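Local coordinates for protein hydrolase (Thermococcus thioreducens, PDB 6IAH) that probably hydrolyses phosphate esters, phosphoglycolate perhaps among them, as a magnesium-dependent phosphatase of the haloacid dehalogenase (HAD) superfamily, at residues Val10-Arg15 with Glu161-Phe166; Pro41-Glu46 with Gly70-Leu75; Asn106-Gly111 with Arg117-Pro122. All coordinates share one frame; numbering follows the deposited sequence.

Interaction 1: residues Val10-Arg15 with Glu161-Phe166; sequences VLIDVR and ERIIGF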
loop_
_atom_site.group_PDB
_atom_site.type_symbol
_atom_site.label_atom_id
_atom_site.label_comp_id
_atom_site.label_asym_id
_atom_site.label_seq_id
_atom_site.Cartn_x
_atom_site.Cartn_y
_atom_site.Cartn_z
ATOM N N VAL A 10 1.367 9.178 -2.941
ATOM C CA VAL A 10 1.597 10.072 -4.074
ATOM C C VAL A 10 0.259 10.681 -4.517
ATOM O O VAL A 10 0.070 11.899 -4.408
ATOM C CB VAL A 10 2.273 9.330 -5.258
ATOM C CG1 VAL A 10 2.305 10.195 -6.502
ATOM C CG2 VAL A 10 3.692 8.893 -4.885
ATOM N N LEU A 11 -0.655 9.876 -5.077
ATOM C CA LEU A 11 -2.002 10.378 -5.438
ATOM C C LEU A 11 -2.960 10.440 -4.254
ATOM O O LEU A 11 -3.860 11.275 -4.266
ATOM C CB LEU A 11 -2.634 9.540 -6.536
ATOM C CG LEU A 11 -1.753 9.407 -7.790
ATOM C CD1 LEU A 11 -2.356 8.458 -8.842
ATOM C CD2 LEU A 11 -1.441 10.747 -8.434
ATOM N N ILE A 12 -2.832 9.490 -3.318
ATOM C CA ILE A 12 -3.770 9.313 -2.192
ATOM C C ILE A 12 -2.990 9.244 -0.889
ATOM O O ILE A 12 -1.963 8.509 -0.789
ATOM C CB ILE A 12 -4.588 8.007 -2.351
ATOM C CG1 ILE A 12 -5.555 8.166 -3.540
ATOM C CG2 ILE A 12 -5.417 7.715 -1.109
ATOM C CD1 ILE A 12 -6.273 6.897 -3.942
ATOM N N ASP A 13 -3.463 9.999 0.105
ATOM C CA ASP A 13 -2.943 9.914 1.472
ATOM C C ASP A 13 -3.782 8.825 2.118
ATOM O O ASP A 13 -5.009 9.020 2.321
ATOM C CB ASP A 13 -3.149 11.232 2.197
ATOM C CG ASP A 13 -2.724 11.209 3.660
ATOM O OD1 ASP A 13 -2.385 10.188 4.279
ATOM O OD2 ASP A 13 -2.753 12.314 4.226
ATOM N N VAL A 14 -3.142 7.704 2.441
ATOM C CA VAL A 14 -3.853 6.568 3.013
ATOM C C VAL A 14 -3.742 6.711 4.482
ATOM O O VAL A 14 -3.417 5.704 5.157
ATOM C CB VAL A 14 -3.358 5.184 2.542
ATOM C CG1 VAL A 14 -3.619 5.078 1.040
ATOM C CG2 VAL A 14 -1.877 4.907 2.863
ATOM N N ARG A 15 -3.933 7.977 4.917
ATOM C CA ARG A 15 -4.195 8.455 6.301
ATOM C C ARG A 15 -4.260 7.277 7.299
ATOM O O ARG A 15 -5.232 6.961 7.976
ATOM C CB ARG A 15 -5.426 9.419 6.307
ATOM C CG ARG A 15 -5.115 10.956 6.121
ATOM C CD ARG A 15 -6.261 11.876 6.601
ATOM N NE ARG A 15 -6.958 11.328 7.789
ATOM C CZ ARG A 15 -8.224 10.856 7.878
ATOM N NH1 ARG A 15 -9.118 10.900 6.870
ATOM N NH2 ARG A 15 -8.626 10.355 9.049
ATOM N N GLU A 161 -9.606 5.319 -7.793
ATOM C CA GLU A 161 -10.277 6.159 -8.755
ATOM C C GLU A 161 -11.491 6.935 -8.225
ATOM O O GLU A 161 -11.719 8.068 -8.623
ATOM C CB GLU A 161 -10.696 5.357 -9.965
ATOM C CG GLU A 161 -9.496 4.870 -10.704
ATOM C CD GLU A 161 -9.845 3.888 -11.798
ATOM O OE1 GLU A 161 -10.880 3.192 -11.697
ATOM O OE2 GLU A 161 -9.089 3.840 -12.772
ATOM N N ARG A 162 -12.234 6.362 -7.282
ATOM C CA ARG A 162 -13.291 7.087 -6.588
ATOM C C ARG A 162 -12.754 8.189 -5.718
ATOM O O ARG A 162 -13.277 9.313 -5.717
ATOM C CB ARG A 162 -14.136 6.149 -5.731
ATOM C CG ARG A 162 -14.892 5.104 -6.578
ATOM C CD ARG A 162 -15.778 4.347 -5.600
ATOM N NE ARG A 162 -16.066 3.000 -6.028
ATOM C CZ ARG A 162 -16.639 2.103 -5.218
ATOM N NH1 ARG A 162 -17.075 2.431 -4.016
ATOM N NH2 ARG A 162 -16.835 0.914 -5.639
ATOM N N ILE A 163 -11.700 7.889 -4.999
ATOM C CA ILE A 163 -11.124 8.867 -4.054
ATOM C C ILE A 163 -10.549 10.073 -4.816
ATOM O O ILE A 163 -10.707 11.184 -4.399
ATOM C CB ILE A 163 -10.031 8.199 -3.175
ATOM C CG1 ILE A 163 -10.679 7.197 -2.207
ATOM C CG2 ILE A 163 -9.231 9.221 -2.340
ATOM C CD1 ILE A 163 -9.772 6.140 -1.712
ATOM N N ILE A 164 -9.848 9.775 -5.923
ATOM C CA ILE A 164 -9.165 10.759 -6.750
ATOM C C ILE A 164 -10.142 11.546 -7.609
ATOM O O ILE A 164 -10.015 12.753 -7.740
ATOM C CB ILE A 164 -8.101 10.069 -7.649
ATOM C CG1 ILE A 164 -6.980 9.511 -6.773
ATOM C CG2 ILE A 164 -7.521 11.030 -8.695
ATOM C CD1 ILE A 164 -6.146 8.427 -7.400
ATOM N N GLY A 165 -11.136 10.868 -8.167
ATOM C CA GLY A 165 -12.042 11.447 -9.115
ATOM C C GLY A 165 -11.448 11.461 -10.502
ATOM O O GLY A 165 -11.667 12.417 -11.274
ATOM N N PHE A 166 -10.705 10.412 -10.822
ATOM C CA PHE A 166 -10.104 10.268 -12.150
ATOM C C PHE A 166 -9.867 8.817 -12.418
ATOM O O PHE A 166 -9.456 8.069 -11.526
ATOM C CB PHE A 166 -8.799 11.073 -12.236
ATOM C CG PHE A 166 -8.169 11.087 -13.620
ATOM C CD1 PHE A 166 -8.502 12.077 -14.536
ATOM C CD2 PHE A 166 -7.196 10.177 -13.959
ATOM C CE1 PHE A 166 -7.911 12.094 -15.788
ATOM C CE2 PHE A 166 -6.584 10.195 -15.217
ATOM C CZ PHE A 166 -6.943 11.155 -16.126
#
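Ile12 lays its CG1-CD1 arm against the last turn of helix 154-164, where Ile163 and Ile164 receive it. The tightest part is where Ile12 and Leu11 close on Ile164. Ile12 and Ile164 cross at about a right angle, with Ile12 CG1 3.8 Å from Ile164 CG1 and Ile12 CD1 3.8 Å from Ile164 CD1. In Ile12 the CG1 branch stands anti to the carbonyl carbon (chi1 -69°) and runs on extended through chi2, which carries CD1 along to the helix instead of folding it back. Leu11 adds a second wall, its CB lying 3.8 Å from Ile164 CD1, and that methyl is therefore gripped by two neighbouring residues of one segment. Ile164 was modelled in two conformers, and these distances hold for the one described. Cutting Ile12 back to an alanine is likely to open a gap against Ile163 and Ile164 and leave the Ile164 arm freer to turn. The segment opens on Val10, which matches the last position of the HAD-type DxDx(T/V) pattern starting at Asp6, and its strand 12-13 pairs antiparallel with strand 129-130, consistent with the flap hairpin of this fold, with the helical cap inserted between its strands. Backbone bonds from Leu11 to Ile131 and Val132, and from Asp13 to Arg129, hold that pairing. Asp13, which binds a second magnesium in this protein although none is bound to it here, leads its carboxylate away from the helix. The contact is looser toward Ile163, whose CG2 comes no closer than 4.0 Å to Ile12 CG1; this residue is partly exposed and also touches Glu128 and Pro130. No hydrogen bond joins the two segments; on the solvent side exposed Arg162 makes salt bridges to Glu158 and Glu113.

Interaction 2: residues Pro41-Glu46 with Gly70-Leu75; sequences PEWVRE and GRAEEL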
loop_
_atom_site.group_PDB
_atom_site.type_symbol
_atom_site.label_atom_id
_atom_site.label_comp_id
_atom_site.label_asym_id
_atom_site.label_seq_id
_atom_site.Cartn_x
_atom_site.Cartn_y
_atom_site.Cartn_z
ATOM N N PRO A 41 0.453 1.877 17.893
ATOM C CA PRO A 41 0.599 2.184 16.449
ATOM C C PRO A 41 2.003 1.899 15.912
ATOM O O PRO A 41 2.125 1.402 14.762
ATOM C CB PRO A 41 0.235 3.676 16.384
ATOM C CG PRO A 41 0.641 4.210 17.758
ATOM C CD PRO A 41 0.345 3.105 18.723
ATOM N N GLU A 42 3.031 2.176 16.725
ATOM C CA GLU A 42 4.385 1.909 16.328
ATOM C C GLU A 42 4.650 0.423 16.065
ATOM O O GLU A 42 5.511 0.134 15.252
ATOM C CB GLU A 42 5.441 2.467 17.290
ATOM C CG GLU A 42 5.509 1.821 18.673
ATOM C CD GLU A 42 4.773 2.601 19.774
ATOM O OE1 GLU A 42 3.791 3.347 19.459
ATOM O OE2 GLU A 42 5.163 2.415 20.962
ATOM N N TRP A 43 3.912 -0.485 16.744
ATOM C CA TRP A 43 4.089 -1.934 16.542
ATOM C C TRP A 43 3.691 -2.331 15.134
ATOM O O TRP A 43 4.403 -3.095 14.519
ATOM C CB TRP A 43 3.283 -2.788 17.521
ATOM C CG TRP A 43 3.605 -2.573 18.937
ATOM C CD1 TRP A 43 4.749 -2.013 19.462
ATOM C CD2 TRP A 43 2.831 -2.998 20.043
ATOM N NE1 TRP A 43 4.700 -2.038 20.839
ATOM C CE2 TRP A 43 3.540 -2.635 21.221
ATOM C CE3 TRP A 43 1.603 -3.657 20.162
ATOM C CZ2 TRP A 43 3.047 -2.896 22.495
ATOM C CZ3 TRP A 43 1.100 -3.925 21.429
ATOM C CH2 TRP A 43 1.823 -3.532 22.589
ATOM N N VAL A 44 2.578 -1.779 14.660
ATOM C CA VAL A 44 2.099 -2.033 13.302
ATOM C C VAL A 44 3.133 -1.557 12.264
ATOM O O VAL A 44 3.486 -2.256 11.305
ATOM C CB VAL A 44 0.752 -1.322 13.033
ATOM C CG1 VAL A 44 0.299 -1.558 11.581
ATOM C CG2 VAL A 44 -0.355 -1.807 13.975
ATOM N N ARG A 45 3.533 -0.303 12.418
ATOM C CA ARG A 45 4.508 0.319 11.523
ATOM C C ARG A 45 5.820 -0.397 11.500
ATOM O O ARG A 45 6.352 -0.699 10.438
ATOM C CB ARG A 45 4.721 1.806 11.938
ATOM C CG ARG A 45 3.507 2.648 11.648
ATOM C CD ARG A 45 3.778 4.124 11.834
ATOM N NE ARG A 45 4.359 4.436 13.154
ATOM C CZ ARG A 45 3.732 5.029 14.183
ATOM N NH1 ARG A 45 2.465 5.432 14.136
ATOM N NH2 ARG A 45 4.400 5.245 15.295
ATOM N N GLU A 46 6.381 -0.625 12.673
ATOM C CA GLU A 46 7.707 -1.219 12.776
ATOM C C GLU A 46 7.754 -2.653 12.291
ATOM O O GLU A 46 8.711 -3.051 11.667
ATOM C CB GLU A 46 8.174 -1.146 14.229
ATOM C CG GLU A 46 9.545 -1.705 14.543
ATOM C CD GLU A 46 10.668 -1.066 13.735
ATOM O OE1 GLU A 46 10.514 0.038 13.154
ATOM O OE2 GLU A 46 11.710 -1.723 13.661
ATOM N N GLY A 70 1.676 -11.089 25.841
ATOM C CA GLY A 70 1.988 -10.032 26.813
ATOM C C GLY A 70 3.369 -9.377 26.656
ATOM O O GLY A 70 3.731 -8.524 27.502
ATOM N N ARG A 71 4.123 -9.733 25.601
ATOM C CA ARG A 71 5.494 -9.203 25.361
ATOM C C ARG A 71 5.639 -8.602 23.941
ATOM O O ARG A 71 6.695 -8.744 23.296
ATOM C CB ARG A 71 6.527 -10.315 25.535
ATOM C CG ARG A 71 6.406 -11.091 26.827
ATOM C CD ARG A 71 7.632 -11.920 27.140
ATOM N NE ARG A 71 7.740 -13.024 26.202
ATOM C CZ ARG A 71 8.578 -13.117 25.163
ATOM N NH1 ARG A 71 9.500 -12.179 24.898
ATOM N NH2 ARG A 71 8.509 -14.211 24.388
ATOM N N ALA A 72 4.581 -7.956 23.455
ATOM C CA ALA A 72 4.572 -7.484 22.074
ATOM C C ALA A 72 5.729 -6.528 21.800
ATOM O O ALA A 72 6.487 -6.676 20.815
ATOM C CB ALA A 72 3.272 -6.829 21.731
ATOM N N GLU A 73 5.913 -5.586 22.707
ATOM C CA GLU A 73 7.024 -4.657 22.538
ATOM C C GLU A 73 8.366 -5.320 22.343
ATOM O O GLU A 73 9.074 -4.986 21.376
ATOM C CB GLU A 73 7.072 -3.652 23.685
ATOM C CG GLU A 73 8.150 -2.622 23.473
ATOM C CD GLU A 73 7.583 -1.265 23.720
ATOM O OE1 GLU A 73 6.790 -0.806 22.850
ATOM O OE2 GLU A 73 7.858 -0.733 24.824
ATOM N N GLU A 74 8.714 -6.236 23.249
ATOM C CA GLU A 74 9.920 -7.030 23.156
ATOM C C GLU A 74 9.935 -7.861 21.862
ATOM O O GLU A 74 10.984 -7.983 21.262
ATOM C CB GLU A 74 10.023 -8.034 24.297
ATOM C CG GLU A 74 10.395 -7.539 25.686
ATOM C CD GLU A 74 10.427 -8.722 26.669
ATOM O OE1 GLU A 74 10.755 -9.873 26.251
ATOM O OE2 GLU A 74 10.114 -8.545 27.859
ATOM N N LEU A 75 8.783 -8.437 21.472
ATOM C CA LEU A 75 8.740 -9.340 20.316
ATOM C C LEU A 75 8.898 -8.586 18.993
ATOM O O LEU A 75 9.526 -9.092 18.068
ATOM C CB LEU A 75 7.476 -10.200 20.318
ATOM C CG LEU A 75 7.477 -11.301 21.353
ATOM C CD1 LEU A 75 6.096 -11.844 21.618
ATOM C CD2 LEU A 75 8.442 -12.413 20.962
#
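Glu42 brings its carboxylate toward that of Glu73 between helices 41-50 and 72-78, OE2 and OE1 standing 4.1 Å apart with the two carboxylate planes 29° from each other. Trp43, next along, supplies most of this segment's share of the contact. Its six-membered ring packs against Ala72, whose CB sits over the face 3.7 Å from the ring centroid in a CH-pi contact. The backbone N of Glu73 is above the same face, also offset toward the rim. At the indole edge, NE1 donates to Glu73 OE1 over 3.2 Å, nearly straight at 176° and in the ring plane. The oxygen is met on its anti side but tilted 25° out of the carboxylate plane, and ring and carboxylate stand almost perpendicular. Glu73 reaches this point with CG anti to its backbone N (chi1 -176°) and a bend at chi2. Farther along helix 41-50, Val44 and Arg45 turn to helix 17-32, while Glu46 pairs with Arg49. Leu63 of helix 56-68 also touches Trp43, so the indole fills a joint among the small helices of what is probably the HAD cap. The chemistry implies that the indole N-H, with a long, weak ion pair from Lys40 to Glu73, may offset the cost of two neighbouring carboxylates at a partly open surface.

Interaction 3: residues Asn106-Gly111 with Arg117-Pro122; sequences NTFYLG and RLFDFP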
loop_
_atom_site.group_PDB
_atom_site.type_symbol
_atom_site.label_atom_id
_atom_site.label_comp_id
_atom_site.label_asym_id
_atom_site.label_seq_id
_atom_site.Cartn_x
_atom_site.Cartn_y
_atom_site.Cartn_z
ATOM N N ASN A 106 -10.930 -7.449 6.028
ATOM C CA ASN A 106 -11.636 -6.891 4.926
ATOM C C ASN A 106 -12.973 -6.216 5.361
ATOM O O ASN A 106 -13.388 -5.192 4.782
ATOM C CB ASN A 106 -11.897 -7.953 3.835
ATOM C CG ASN A 106 -10.673 -8.251 2.980
ATOM O OD1 ASN A 106 -9.739 -7.476 2.883
ATOM N ND2 ASN A 106 -10.693 -9.400 2.338
ATOM N N THR A 107 -13.652 -6.784 6.336
ATOM C CA THR A 107 -14.819 -6.157 6.942
ATOM C C THR A 107 -14.478 -4.722 7.438
ATOM O O THR A 107 -15.210 -3.784 7.132
ATOM C CB THR A 107 -15.387 -7.055 8.070
ATOM O OG1 THR A 107 -15.781 -8.322 7.498
ATOM C CG2 THR A 107 -16.596 -6.406 8.738
ATOM N N PHE A 108 -13.348 -4.570 8.127
ATOM C CA PHE A 108 -12.932 -3.272 8.694
ATOM C C PHE A 108 -12.446 -2.305 7.572
ATOM O O PHE A 108 -12.785 -1.125 7.590
ATOM C CB PHE A 108 -11.822 -3.428 9.733
ATOM C CG PHE A 108 -12.290 -3.882 11.071
ATOM C CD1 PHE A 108 -13.300 -3.195 11.749
ATOM C CD2 PHE A 108 -11.695 -4.977 11.712
ATOM C CE1 PHE A 108 -13.717 -3.629 13.014
ATOM C CE2 PHE A 108 -12.116 -5.405 12.955
ATOM C CZ PHE A 108 -13.100 -4.722 13.618
ATOM N N TYR A 109 -11.701 -2.822 6.586
ATOM C CA TYR A 109 -11.079 -1.948 5.586
ATOM C C TYR A 109 -12.108 -1.588 4.495
ATOM O O TYR A 109 -12.245 -0.406 4.158
ATOM C CB TYR A 109 -9.786 -2.569 4.971
ATOM C CG TYR A 109 -9.176 -1.640 3.934
ATOM C CD1 TYR A 109 -8.516 -0.479 4.314
ATOM C CD2 TYR A 109 -9.343 -1.896 2.561
ATOM C CE1 TYR A 109 -7.991 0.414 3.380
ATOM C CE2 TYR A 109 -8.823 -1.029 1.616
ATOM C CZ TYR A 109 -8.155 0.103 2.008
ATOM O OH TYR A 109 -7.702 0.944 1.030
ATOM N N LEU A 110 -12.798 -2.612 3.945
ATOM C CA LEU A 110 -13.748 -2.443 2.895
ATOM C C LEU A 110 -15.192 -2.128 3.349
ATOM O O LEU A 110 -15.910 -1.483 2.603
ATOM C CB LEU A 110 -13.772 -3.664 1.969
ATOM C CG LEU A 110 -12.475 -3.980 1.228
ATOM C CD1 LEU A 110 -12.724 -5.226 0.399
ATOM C CD2 LEU A 110 -12.071 -2.841 0.300
ATOM N N GLY A 111 -15.612 -2.600 4.523
ATOM C CA GLY A 111 -16.956 -2.339 5.013
ATOM C C GLY A 111 -17.984 -2.868 4.063
ATOM O O GLY A 111 -17.843 -3.994 3.567
ATOM N N ARG A 117 -18.799 -9.470 4.142
ATOM C CA ARG A 117 -18.625 -8.800 5.446
ATOM C C ARG A 117 -19.142 -9.641 6.595
ATOM O O ARG A 117 -20.155 -10.312 6.435
ATOM C CB ARG A 117 -19.347 -7.458 5.489
ATOM C CG ARG A 117 -20.879 -7.475 5.572
ATOM C CD ARG A 117 -21.403 -6.047 5.615
ATOM N NE ARG A 117 -22.807 -5.851 5.983
ATOM C CZ ARG A 117 -23.640 -5.141 5.232
ATOM N NH1 ARG A 117 -23.183 -4.612 4.121
ATOM N NH2 ARG A 117 -24.884 -4.961 5.583
ATOM N N LEU A 118 -18.472 -9.574 7.747
ATOM C CA LEU A 118 -18.882 -10.348 8.892
ATOM C C LEU A 118 -19.919 -9.570 9.699
ATOM O O LEU A 118 -20.777 -10.176 10.349
ATOM C CB LEU A 118 -17.642 -10.727 9.693
ATOM C CG LEU A 118 -17.800 -11.695 10.859
ATOM C CD1 LEU A 118 -18.041 -13.134 10.401
ATOM C CD2 LEU A 118 -16.578 -11.588 11.763
ATOM N N PHE A 119 -19.858 -8.242 9.632
ATOM C CA PHE A 119 -20.829 -7.356 10.204
ATOM C C PHE A 119 -20.806 -6.051 9.400
ATOM O O PHE A 119 -19.876 -5.806 8.600
ATOM C CB PHE A 119 -20.460 -7.071 11.671
ATOM C CG PHE A 119 -18.994 -6.859 11.907
ATOM C CD1 PHE A 119 -18.156 -7.914 12.235
ATOM C CD2 PHE A 119 -18.437 -5.568 11.844
ATOM C CE1 PHE A 119 -16.791 -7.697 12.464
ATOM C CE2 PHE A 119 -17.076 -5.341 12.074
ATOM C CZ PHE A 119 -16.237 -6.413 12.376
ATOM N N ASP A 120 -21.800 -5.215 9.616
ATOM C CA ASP A 120 -21.906 -3.924 8.955
ATOM C C ASP A 120 -20.889 -2.986 9.625
ATOM O O ASP A 120 -20.817 -2.877 10.840
ATOM C CB ASP A 120 -23.363 -3.381 9.062
ATOM C CG ASP A 120 -23.639 -2.147 8.137
ATOM O OD1 ASP A 120 -22.823 -1.803 7.279
ATOM O OD2 ASP A 120 -24.708 -1.508 8.241
ATOM N N PHE A 121 -20.065 -2.341 8.809
ATOM C CA PHE A 121 -19.017 -1.488 9.285
ATOM C C PHE A 121 -18.720 -0.487 8.179
ATOM O O PHE A 121 -18.757 -0.856 6.941
ATOM C CB PHE A 121 -17.740 -2.256 9.652
ATOM C CG PHE A 121 -16.739 -1.430 10.404
ATOM C CD1 PHE A 121 -16.845 -1.263 11.769
ATOM C CD2 PHE A 121 -15.699 -0.778 9.741
ATOM C CE1 PHE A 121 -15.934 -0.455 12.473
ATOM C CE2 PHE A 121 -14.754 -0.035 10.431
ATOM C CZ PHE A 121 -14.893 0.155 11.804
ATOM N N PRO A 122 -18.506 0.765 8.584
ATOM C CA PRO A 122 -18.168 1.812 7.586
ATOM C C PRO A 122 -16.679 1.663 7.210
ATOM O O PRO A 122 -15.799 1.923 8.020
ATOM C CB PRO A 122 -18.444 3.145 8.325
ATOM C CG PRO A 122 -18.732 2.814 9.725
ATOM C CD PRO A 122 -18.505 1.334 9.969
#
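Phe108 stands at the middle of a three-ring cluster, presenting its face to Phe119 and its edge to Phe121. The edge of Phe119 points at the Phe108 face, the ring planes 69° apart and the centroids separated by 5.4 Å. Phe108 in turn drives its own edge into the face of Phe121, with the planes at 88° and CD1 3.7 Å from Phe121 CZ. On the opposite face of Phe121 lies CD of Pro122. Thr107 uses both branches: its methyl CG2 sits over the centre of the Phe119 ring, 3.6 Å from the centroid, while OG1, anti to the carbonyl carbon at chi1 -61°, accepts a bond from Leu118 N at 3.0 Å. The same hydroxyl donates to Arg103 O one turn back in the helix, so two hydrogen bonds fix it. At the end of the helix, Gly111 CA comes within 3.0 Å of Phe121 O, a place where a side chain would clash. Leu24 and Thr25 of helix 17-32 also touch Phe108. Two T-shaped pairs sharing one ring, with a CH-pi contact beside them, form an aromatic cluster that fastens the segment 117-122 back onto the end of helix 100-110.

In the fold
Interaction 1 is the buried contact, lying closest to the metal-binding aspartates and wholly apolar; interactions 2 and 3 are only partly buried, about 20 Å from the chain's centre, and mix ring packing with one hydrogen bond each. Interaction 1 joins the strand after the metal-binding Asp6 and Asp8 to helix 154-164, and the chain between its segments includes the probable cap, which holds the other two. Helix 17-32 is their shared neighbour, touched by Val44 and Arg45 of interaction 2 and by Phe108 and Leu118 of interaction 3. Helix 154-164 likewise meets both interaction 1 and Leu110 of the 106-111 segment. Charge gathers at interaction 2, whereas interaction 3 relies on aromatic edges and faces.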